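Local coordinates for putative metal binding protein (PDB 3CVG) that is a putative metal-binding protein of the periplasmic binding protein superfamily, and probably captures a small ligand between two lobes, at residues N68-G73 with G93-P98; G206-I211 with M219-K224; L239-R244 with E249-F254. All coordinates share one frame; numbering follows the deposited sequence.

Contact 1 of 3, residues N68-G73 with G93-P98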
loop_
_atom_site.group_PDB
_atom_site.type_symbol
_atom_site.label_atom_id
_atom_site.label_comp_id
_atom_site.label_asym_id
_atom_site.label_seq_id
_atom_site.Cartn_x
_atom_site.Cartn_y
_atom_site.Cartn_z
ATOM N N ASN A 68 16.250 -3.558 -3.512
ATOM C CA ASN A 68 17.341 -4.526 -3.634
ATOM C C ASN A 68 17.515 -4.892 -5.106
ATOM O O ASN A 68 18.642 -5.077 -5.584
ATOM C CB ASN A 68 17.056 -5.801 -2.826
ATOM C CG ASN A 68 17.176 -5.588 -1.328
ATOM O OD1 ASN A 68 18.072 -4.890 -0.860
ATOM N ND2 ASN A 68 16.280 -6.209 -0.568
ATOM N N TYR A 69 16.392 -5.002 -5.814
ATOM C CA TYR A 69 16.412 -5.320 -7.236
ATOM C C TYR A 69 17.052 -4.180 -8.018
ATOM O O TYR A 69 17.872 -4.410 -8.906
ATOM C CB TYR A 69 14.995 -5.553 -7.769
ATOM C CG TYR A 69 14.372 -6.865 -7.369
ATOM C CD1 TYR A 69 15.156 -7.932 -6.932
ATOM C CD2 TYR A 69 12.997 -7.060 -7.478
ATOM C CE1 TYR A 69 14.586 -9.158 -6.617
ATOM C CE2 TYR A 69 12.416 -8.280 -7.170
ATOM C CZ TYR A 69 13.214 -9.325 -6.739
ATOM O OH TYR A 69 12.640 -10.537 -6.434
ATOM N N LEU A 70 16.665 -2.950 -7.694
ATOM C CA LEU A 70 17.221 -1.786 -8.377
ATOM C C LEU A 70 18.726 -1.766 -8.159
ATOM O O LEU A 70 19.488 -1.384 -9.046
ATOM C CB LEU A 70 16.600 -0.495 -7.834
ATOM C CG LEU A 70 15.104 -0.296 -8.106
ATOM C CD1 LEU A 70 14.583 0.869 -7.275
ATOM C CD2 LEU A 70 14.876 -0.045 -9.594
ATOM N N LYS A 71 19.150 -2.191 -6.974
ATOM C CA LYS A 71 20.566 -2.220 -6.641
ATOM C C LYS A 71 21.313 -3.257 -7.463
ATOM O O LYS A 71 22.404 -2.990 -7.957
ATOM C CB LYS A 71 20.759 -2.520 -5.157
ATOM C CG LYS A 71 22.210 -2.470 -4.714
ATOM C CD LYS A 71 22.314 -2.415 -3.201
ATOM C CE LYS A 71 23.738 -2.112 -2.746
ATOM N NZ LYS A 71 24.686 -3.207 -3.103
ATOM N N ASP A 72 20.724 -4.439 -7.606
ATOM C CA ASP A 72 21.353 -5.513 -8.361
ATOM C C ASP A 72 20.911 -5.501 -9.823
ATOM O O ASP A 72 21.152 -6.453 -10.564
ATOM C CB ASP A 72 21.028 -6.865 -7.718
ATOM C CG ASP A 72 21.401 -6.914 -6.243
ATOM O OD1 ASP A 72 22.539 -6.522 -5.899
ATOM O OD2 ASP A 72 20.561 -7.351 -5.428
ATOM N N GLY A 73 20.255 -4.418 -10.225
ATOM C CA GLY A 73 19.796 -4.283 -11.597
ATOM C C GLY A 73 18.795 -5.315 -12.087
ATOM O O GLY A 73 18.727 -5.584 -13.286
ATOM N N GLY A 93 23.088 5.941 -3.876
ATOM C CA GLY A 93 23.381 5.905 -5.297
ATOM C C GLY A 93 22.699 4.736 -5.985
ATOM O O GLY A 93 22.983 4.429 -7.146
ATOM N N ILE A 94 21.804 4.070 -5.262
ATOM C CA ILE A 94 21.061 2.938 -5.814
ATOM C C ILE A 94 19.986 3.456 -6.754
ATOM O O ILE A 94 19.676 2.830 -7.775
ATOM C CB ILE A 94 20.360 2.117 -4.707
ATOM C CG1 ILE A 94 21.379 1.241 -3.975
ATOM C CG2 ILE A 94 19.250 1.258 -5.312
ATOM C CD1 ILE A 94 20.794 0.485 -2.793
ATOM N N SER A 95 19.415 4.600 -6.389
ATOM C CA SER A 95 18.356 5.225 -7.169
ATOM C C SER A 95 18.752 6.615 -7.647
ATOM O O SER A 95 19.548 7.304 -7.010
ATOM C CB SER A 95 17.074 5.341 -6.332
ATOM O OG SER A 95 16.554 4.071 -5.979
ATOM N N GLU A 96 18.180 7.021 -8.773
ATOM C CA GLU A 96 18.443 8.339 -9.334
ATOM C C GLU A 96 17.681 9.363 -8.509
ATOM O O GLU A 96 16.667 9.043 -7.891
ATOM C CB GLU A 96 17.936 8.413 -10.775
ATOM C CG GLU A 96 18.647 7.517 -11.763
ATOM C CD GLU A 96 19.864 8.182 -12.364
ATOM O OE1 GLU A 96 20.867 8.374 -11.640
ATOM O OE2 GLU A 96 19.808 8.524 -13.564
ATOM N N SER A 97 18.176 10.591 -8.494
ATOM C CA SER A 97 17.503 11.667 -7.785
ATOM C C SER A 97 16.797 12.460 -8.878
ATOM O O SER A 97 17.373 12.710 -9.933
ATOM C CB SER A 97 18.517 12.557 -7.068
ATOM O OG SER A 97 17.872 13.589 -6.340
ATOM N N PRO A 98 15.540 12.859 -8.652
ATOM C CA PRO A 98 14.735 12.621 -7.452
ATOM C C PRO A 98 13.763 11.472 -7.673
ATOM O O PRO A 98 13.747 10.855 -8.746
ATOM C CB PRO A 98 13.998 13.936 -7.291
ATOM C CG PRO A 98 13.620 14.228 -8.724
ATOM C CD PRO A 98 14.907 13.892 -9.498
#

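Contact 2 of 3, residues G206-I211 with M219-K224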
loop_
_atom_site.group_PDB
_atom_site.type_symbol
_atom_site.label_atom_id
_atom_site.label_comp_id
_atom_site.label_asym_id
_atom_site.label_seq_id
_atom_site.Cartn_x
_atom_site.Cartn_y
_atom_site.Cartn_z
ATOM N N GLY A 206 -8.140 -0.774 -1.570
ATOM C CA GLY A 206 -8.243 -1.744 -2.654
ATOM C C GLY A 206 -8.629 -3.146 -2.214
ATOM O O GLY A 206 -9.392 -3.839 -2.896
ATOM N N THR A 207 -8.089 -3.573 -1.078
ATOM C CA THR A 207 -8.396 -4.891 -0.537
ATOM C C THR A 207 -9.870 -4.904 -0.134
ATOM O O THR A 207 -10.589 -5.871 -0.387
ATOM C CB THR A 207 -7.517 -5.187 0.693
ATOM O OG1 THR A 207 -6.140 -5.160 0.301
ATOM C CG2 THR A 207 -7.850 -6.559 1.283
ATOM N N TYR A 208 -10.309 -3.815 0.489
ATOM C CA TYR A 208 -11.696 -3.661 0.915
ATOM C C TYR A 208 -12.660 -3.831 -0.269
ATOM O O TYR A 208 -13.687 -4.525 -0.170
ATOM C CB TYR A 208 -11.888 -2.272 1.534
ATOM C CG TYR A 208 -13.322 -1.897 1.813
ATOM C CD1 TYR A 208 -14.073 -2.581 2.775
ATOM C CD2 TYR A 208 -13.936 -0.856 1.115
ATOM C CE1 TYR A 208 -15.396 -2.241 3.031
ATOM C CE2 TYR A 208 -15.271 -0.506 1.365
ATOM C CZ TYR A 208 -15.989 -1.201 2.325
ATOM O OH TYR A 208 -17.296 -0.859 2.581
ATOM N N LEU A 209 -12.331 -3.190 -1.386
ATOM C CA LEU A 209 -13.175 -3.266 -2.573
ATOM C C LEU A 209 -13.090 -4.631 -3.230
ATOM O O LEU A 209 -13.847 -4.927 -4.153
ATOM C CB LEU A 209 -12.771 -2.184 -3.582
ATOM C CG LEU A 209 -12.944 -0.746 -3.080
ATOM C CD1 LEU A 209 -12.304 0.233 -4.072
ATOM C CD2 LEU A 209 -14.419 -0.442 -2.890
ATOM N N SER A 210 -12.179 -5.467 -2.742
ATOM C CA SER A 210 -12.000 -6.800 -3.299
ATOM C C SER A 210 -12.813 -7.886 -2.595
ATOM O O SER A 210 -12.982 -8.962 -3.146
ATOM C CB SER A 210 -10.521 -7.203 -3.258
ATOM O OG SER A 210 -9.725 -6.345 -4.051
ATOM N N ILE A 211 -13.294 -7.621 -1.384
ATOM C CA ILE A 211 -14.045 -8.645 -0.666
ATOM C C ILE A 211 -15.536 -8.596 -0.975
ATOM O O ILE A 211 -16.068 -7.565 -1.394
ATOM C CB ILE A 211 -13.819 -8.554 0.871
ATOM C CG1 ILE A 211 -14.316 -7.212 1.401
ATOM C CG2 ILE A 211 -12.335 -8.748 1.193
ATOM C CD1 ILE A 211 -14.283 -7.097 2.907
HETATM N N MSE A 219 -18.744 -5.637 8.910
HETATM C CA MSE A 219 -17.663 -4.808 9.424
HETATM C C MSE A 219 -18.012 -3.328 9.304
HETATM O O MSE A 219 -18.932 -2.950 8.573
HETATM C CB MSE A 219 -16.350 -5.093 8.676
HETATM C CG MSE A 219 -16.460 -5.043 7.152
HETATM SE SE MSE A 219 -14.853 -4.303 6.316
HETATM C CE MSE A 219 -15.252 -2.448 6.626
ATOM N N VAL A 220 -17.265 -2.499 10.023
ATOM C CA VAL A 220 -17.465 -1.058 10.030
ATOM C C VAL A 220 -16.144 -0.342 9.764
ATOM O O VAL A 220 -15.103 -0.758 10.263
ATOM C CB VAL A 220 -18.002 -0.581 11.412
ATOM C CG1 VAL A 220 -17.948 0.930 11.498
ATOM C CG2 VAL A 220 -19.437 -1.083 11.629
ATOM N N ILE A 221 -16.187 0.730 8.975
ATOM C CA ILE A 221 -14.976 1.502 8.687
ATOM C C ILE A 221 -14.880 2.568 9.765
ATOM O O ILE A 221 -15.672 3.508 9.776
ATOM C CB ILE A 221 -15.049 2.207 7.304
ATOM C CG1 ILE A 221 -15.096 1.163 6.195
ATOM C CG2 ILE A 221 -13.840 3.145 7.115
ATOM C CD1 ILE A 221 -15.414 1.742 4.814
ATOM N N TYR A 222 -13.926 2.422 10.678
ATOM C CA TYR A 222 -13.770 3.394 11.752
ATOM C C TYR A 222 -12.904 4.582 11.353
ATOM O O TYR A 222 -13.002 5.653 11.942
ATOM C CB TYR A 222 -13.212 2.705 13.003
ATOM C CG TYR A 222 -14.219 1.764 13.626
ATOM C CD1 TYR A 222 -15.326 2.263 14.313
ATOM C CD2 TYR A 222 -14.111 0.382 13.464
ATOM C CE1 TYR A 222 -16.307 1.418 14.813
ATOM C CE2 TYR A 222 -15.093 -0.477 13.963
ATOM C CZ TYR A 222 -16.188 0.054 14.635
ATOM O OH TYR A 222 -17.187 -0.774 15.096
ATOM N N LYS A 223 -12.059 4.398 10.345
ATOM C CA LYS A 223 -11.207 5.485 9.887
ATOM C C LYS A 223 -10.612 5.135 8.542
ATOM O O LYS A 223 -10.046 4.058 8.371
ATOM C CB LYS A 223 -10.077 5.748 10.889
ATOM C CG LYS A 223 -9.208 6.962 10.551
ATOM C CD LYS A 223 -10.008 8.261 10.567
ATOM C CE LYS A 223 -9.122 9.478 10.287
ATOM N NZ LYS A 223 -8.461 9.463 8.925
ATOM N N LYS A 224 -10.761 6.052 7.590
ATOM C CA LYS A 224 -10.236 5.882 6.243
ATOM C C LYS A 224 -9.256 7.016 5.992
ATOM O O LYS A 224 -9.543 8.173 6.308
ATOM C CB LYS A 224 -11.363 5.946 5.205
ATOM C CG LYS A 224 -10.896 5.655 3.784
ATOM C CD LYS A 224 -11.989 5.944 2.758
ATOM C CE LYS A 224 -11.587 5.461 1.370
ATOM N NZ LYS A 224 -12.654 5.717 0.354
#

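Contact 3 of 3, residues L239-R244 with E249-F254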
loop_
_atom_site.group_PDB
_atom_site.type_symbol
_atom_site.label_atom_id
_atom_site.label_comp_id
_atom_site.label_asym_id
_atom_site.label_seq_id
_atom_site.Cartn_x
_atom_site.Cartn_y
_atom_site.Cartn_z
ATOM N N LEU A 239 7.911 6.427 -7.580
ATOM C CA LEU A 239 8.646 5.616 -8.541
ATOM C C LEU A 239 10.129 5.911 -8.364
ATOM O O LEU A 239 10.520 7.062 -8.158
ATOM C CB LEU A 239 8.250 5.958 -9.978
ATOM C CG LEU A 239 9.017 5.152 -11.032
ATOM C CD1 LEU A 239 8.475 3.736 -11.068
ATOM C CD2 LEU A 239 8.871 5.791 -12.401
ATOM N N LEU A 240 10.950 4.869 -8.432
ATOM C CA LEU A 240 12.391 5.030 -8.299
ATOM C C LEU A 240 13.059 4.596 -9.592
ATOM O O LEU A 240 12.758 3.529 -10.121
ATOM C CB LEU A 240 12.931 4.184 -7.143
ATOM C CG LEU A 240 12.530 4.571 -5.713
ATOM C CD1 LEU A 240 13.100 3.555 -4.726
ATOM C CD2 LEU A 240 13.043 5.970 -5.395
ATOM N N VAL A 241 13.943 5.439 -10.109
ATOM C CA VAL A 241 14.675 5.123 -11.327
ATOM C C VAL A 241 16.042 4.607 -10.903
ATOM O O VAL A 241 16.810 5.318 -10.252
ATOM C CB VAL A 241 14.841 6.369 -12.225
ATOM C CG1 VAL A 241 15.798 6.070 -13.372
ATOM C CG2 VAL A 241 13.482 6.791 -12.771
ATOM N N GLY A 242 16.330 3.361 -11.261
ATOM C CA GLY A 242 17.599 2.760 -10.901
ATOM C C GLY A 242 18.786 3.476 -11.511
ATOM O O GLY A 242 18.755 3.853 -12.682
ATOM N N ALA A 243 19.838 3.668 -10.718
ATOM C CA ALA A 243 21.041 4.344 -11.190
ATOM C C ALA A 243 21.817 3.471 -12.175
ATOM O O ALA A 243 22.354 3.967 -13.168
ATOM C CB ALA A 243 21.934 4.715 -10.011
ATOM N N ARG A 244 21.872 2.173 -11.892
ATOM C CA ARG A 244 22.589 1.218 -12.733
ATOM C C ARG A 244 21.619 0.540 -13.689
ATOM O O ARG A 244 21.986 -0.393 -14.398
ATOM C CB ARG A 244 23.249 0.146 -11.858
ATOM C CG ARG A 244 24.001 0.682 -10.646
ATOM C CD ARG A 244 25.183 1.536 -11.054
ATOM N NE ARG A 244 26.138 0.787 -11.869
ATOM C CZ ARG A 244 27.264 1.295 -12.362
ATOM N NH1 ARG A 244 27.582 2.559 -12.122
ATOM N NH2 ARG A 244 28.067 0.537 -13.096
ATOM N N GLU A 249 17.283 5.010 -20.655
ATOM C CA GLU A 249 16.471 6.028 -21.315
ATOM C C GLU A 249 14.966 5.784 -21.235
ATOM O O GLU A 249 14.182 6.734 -21.179
ATOM C CB GLU A 249 16.884 6.181 -22.783
ATOM C CG GLU A 249 17.625 7.485 -23.089
ATOM C CD GLU A 249 19.135 7.325 -23.102
ATOM O OE1 GLU A 249 19.706 6.922 -22.062
ATOM O OE2 GLU A 249 19.751 7.603 -24.158
HETATM N N MSE A 250 14.559 4.521 -21.234
HETATM C CA MSE A 250 13.144 4.188 -21.150
HETATM C C MSE A 250 12.608 4.323 -19.734
HETATM O O MSE A 250 11.437 4.656 -19.535
HETATM C CB MSE A 250 12.909 2.777 -21.673
HETATM C CG MSE A 250 12.643 2.759 -23.158
HETATM SE SE MSE A 250 10.752 2.818 -23.555
HETATM C CE MSE A 250 10.701 1.128 -24.486
ATOM N N ALA A 251 13.467 4.061 -18.753
ATOM C CA ALA A 251 13.085 4.191 -17.355
ATOM C C ALA A 251 12.821 5.674 -17.115
ATOM O O ALA A 251 11.929 6.050 -16.352
ATOM C CB ALA A 251 14.212 3.708 -16.455
ATOM N N LYS A 252 13.616 6.506 -17.781
ATOM C CA LYS A 252 13.501 7.954 -17.685
ATOM C C LYS A 252 12.220 8.375 -18.402
ATOM O O LYS A 252 11.532 9.305 -17.981
ATOM C CB LYS A 252 14.713 8.617 -18.348
ATOM C CG LYS A 252 14.856 10.105 -18.069
ATOM C CD LYS A 252 15.196 10.355 -16.607
ATOM C CE LYS A 252 15.468 11.826 -16.343
ATOM N NZ LYS A 252 15.786 12.062 -14.907
ATOM N N GLU A 253 11.914 7.678 -19.493
ATOM C CA GLU A 253 10.713 7.951 -20.276
ATOM C C GLU A 253 9.477 7.591 -19.463
ATOM O O GLU A 253 8.529 8.373 -19.376
ATOM C CB GLU A 253 10.717 7.126 -21.564
ATOM C CG GLU A 253 11.715 7.592 -22.601
ATOM C CD GLU A 253 11.318 8.911 -23.229
ATOM O OE1 GLU A 253 10.245 8.969 -23.874
ATOM O OE2 GLU A 253 12.077 9.890 -23.078
ATOM N N PHE A 254 9.488 6.397 -18.878
ATOM C CA PHE A 254 8.362 5.951 -18.076
ATOM C C PHE A 254 8.147 6.906 -16.908
ATOM O O PHE A 254 7.023 7.327 -16.641
ATOM C CB PHE A 254 8.597 4.537 -17.539
ATOM C CG PHE A 254 7.438 3.999 -16.748
ATOM C CD1 PHE A 254 6.194 3.833 -17.347
ATOM C CD2 PHE A 254 7.580 3.688 -15.401
ATOM C CE1 PHE A 254 5.104 3.368 -16.617
ATOM C CE2 PHE A 254 6.492 3.220 -14.661
ATOM C CZ PHE A 254 5.252 3.061 -15.274
#

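Contact 1 of 3, residues N68-G73 with G93-P98
I94 lies against K71 and the last turn of helix 63-71, and the two backbones draw close there, with 5.2 Å between the CA atoms of K71 and I94. The branch CG2 of I94 turns in toward the helix backbone, 3.8 Å from K71 N, and also reaches L70, whose CB is 4.1 Å from it. The other branch, CG1 with CD1, crosses the aliphatic part of K71 at a slant. The lysine places CG anti to its backbone N (chi1 -176°) and stays extended as far as CE, so that CB, CG, CD and CE all pass by I94 CD1. The approach of K71 CD to I94 CD1, 3.3 Å, is tighter than normal carbon contact and may reflect how a surface chain was placed. A long side chain suits this exposed margin: its methylenes shield the isoleucine, while the last torsion bends and the ammonium end leads away on the exposed side.

Inward, the packing is looser but buried. L70 CD1 sits 4.0 Å from S95 OG, a hydroxyl hydrogen-bonded to S89 OG; L240 touches both L70 and S95. Both helices end in Schellman motifs, at G73 and at G93, where glycine tolerates the positive phi. A helix end packed on the loop after the next helix, beside strand 234-241, is consistent with one alpha/beta lobe of a periplasmic binding protein fold.

Contact 2 of 3, residues G206-I211 with M219-K224
The type I turn from Y208 to I211 stands well off strand 220-224, with 9.9 Å between the CA atoms of Y208 and I221, and no hydrogen bond joins the two segments. Side chains therefore have to bridge the gap, and the aromatic ring of Y208 is long enough to do so. Its CG lies anti to the backbone N (chi1 171°), which sends the ring out from the helix toward the strand.

M219, a selenomethionine, meets one side of that ring. Its chain is bent at chi2 and chi3, bringing the selenium to the ring edge, 5.1 Å from the centroid of Y208 and 77° off the ring normal: a Met-aromatic contact. The methyl CE lies 3.6 Å from Y208 CE1, against 3.9 Å from SE to the same CE1. The flexible methionine side chain, here with selenium in place of sulfur, fits because it can curl to follow the ring outline. The same selenium also reaches back to I211, whose CD1 is 4.4 Å from SE, so M219 touches both Y208 and the residue that closes the turn.

Farther out along the ring, I221 brings up only the end of its longer branch, with CD1 3.9 Å from Y208 CZ and as far from its OH. The two side chains cross at about a right angle, on the more exposed side. R216 makes a cation-pi contact with Y208, while M108 of strand 100-111 touches both Y208 and I221. On the turn itself, S210 OG donates to G206 O (2.8 Å). The strand carries a classic beta bulge, Y222 and K223 both facing L109. A short helical turn packed on strands 220-224 and 100-111 is consistent with the second lobe of an alpha/beta binding-protein fold.

Contact 3 of 3, residues L239-R244 with E249-F254
The ring of F254 meets L239 obliquely, the two methyls of the leucine spread along one of its sides. L239 CD2 is 3.9 Å from F254 CD2, and L239 CD1 is 4.1 Å from F254 CE2, so the branched end follows one ring bond rather than pressing on a single atom. Elsewhere the same ring takes part in an edge-to-face stack with F42, and L22 and I24 of strand 20-26 are touched by it as well. A flat, wholly apolar residue suits a site enclosed by so many hydrocarbon neighbours.

The torsions of both partners explain the meeting. L239 has CG anti to its own backbone N (chi1 179°), which extends it from the strand toward the helix, and F254 makes the same choice (chi1 -178°), carrying its ring from the helix toward the strands.

One helical turn earlier comes a second pair of about equal extent, with a methyl in place of the ring. V241 meets A251, its CG1 4.2 Å from A251 CB and its CG2 4.0 Å from A251 O. Here the backbones approach most closely, 6.3 Å between the CA atoms of V241 and A251. Alanine suits that position because its single methyl lets the helix come near the strand, whereas the wider separation near L239 is filled by the leucine and the phenylalanine. All four residues are buried, and no hydrogen bond crosses between the segments, so the contact is apolar packing.

Helix 248-259 thus packs against strands 234-241, 77-80 and 20-26: A251 also touches V77 of strand 77-80, L239 touches V77 and I79 as well as A255 and L258 of the helix, and K46 pairs with E253 in a salt bridge.

In the fold
From the N terminus, contact 1 comes first: it joins the end of helix 63-71 to the loop after helix 83-91, closing an excursion that includes strand 77-80. Contact 2 follows far along the chain, spanning helix 213-216, and contact 3 closes the short connection from strand 234-241 into helix 248-259. The three lie in series, none nested or crossed. Contacts 1 and 3 adjoin, their centres about 9 Å apart, and backbone hydrogen bonds tie I94 to A243 and E96 to V241. Contact 2 sits across the centre of the chain, about 34 Å from either by centres, consistent with a second lobe; strand 100-111 pairs with both 220-224 and 234-241, linking the two regions.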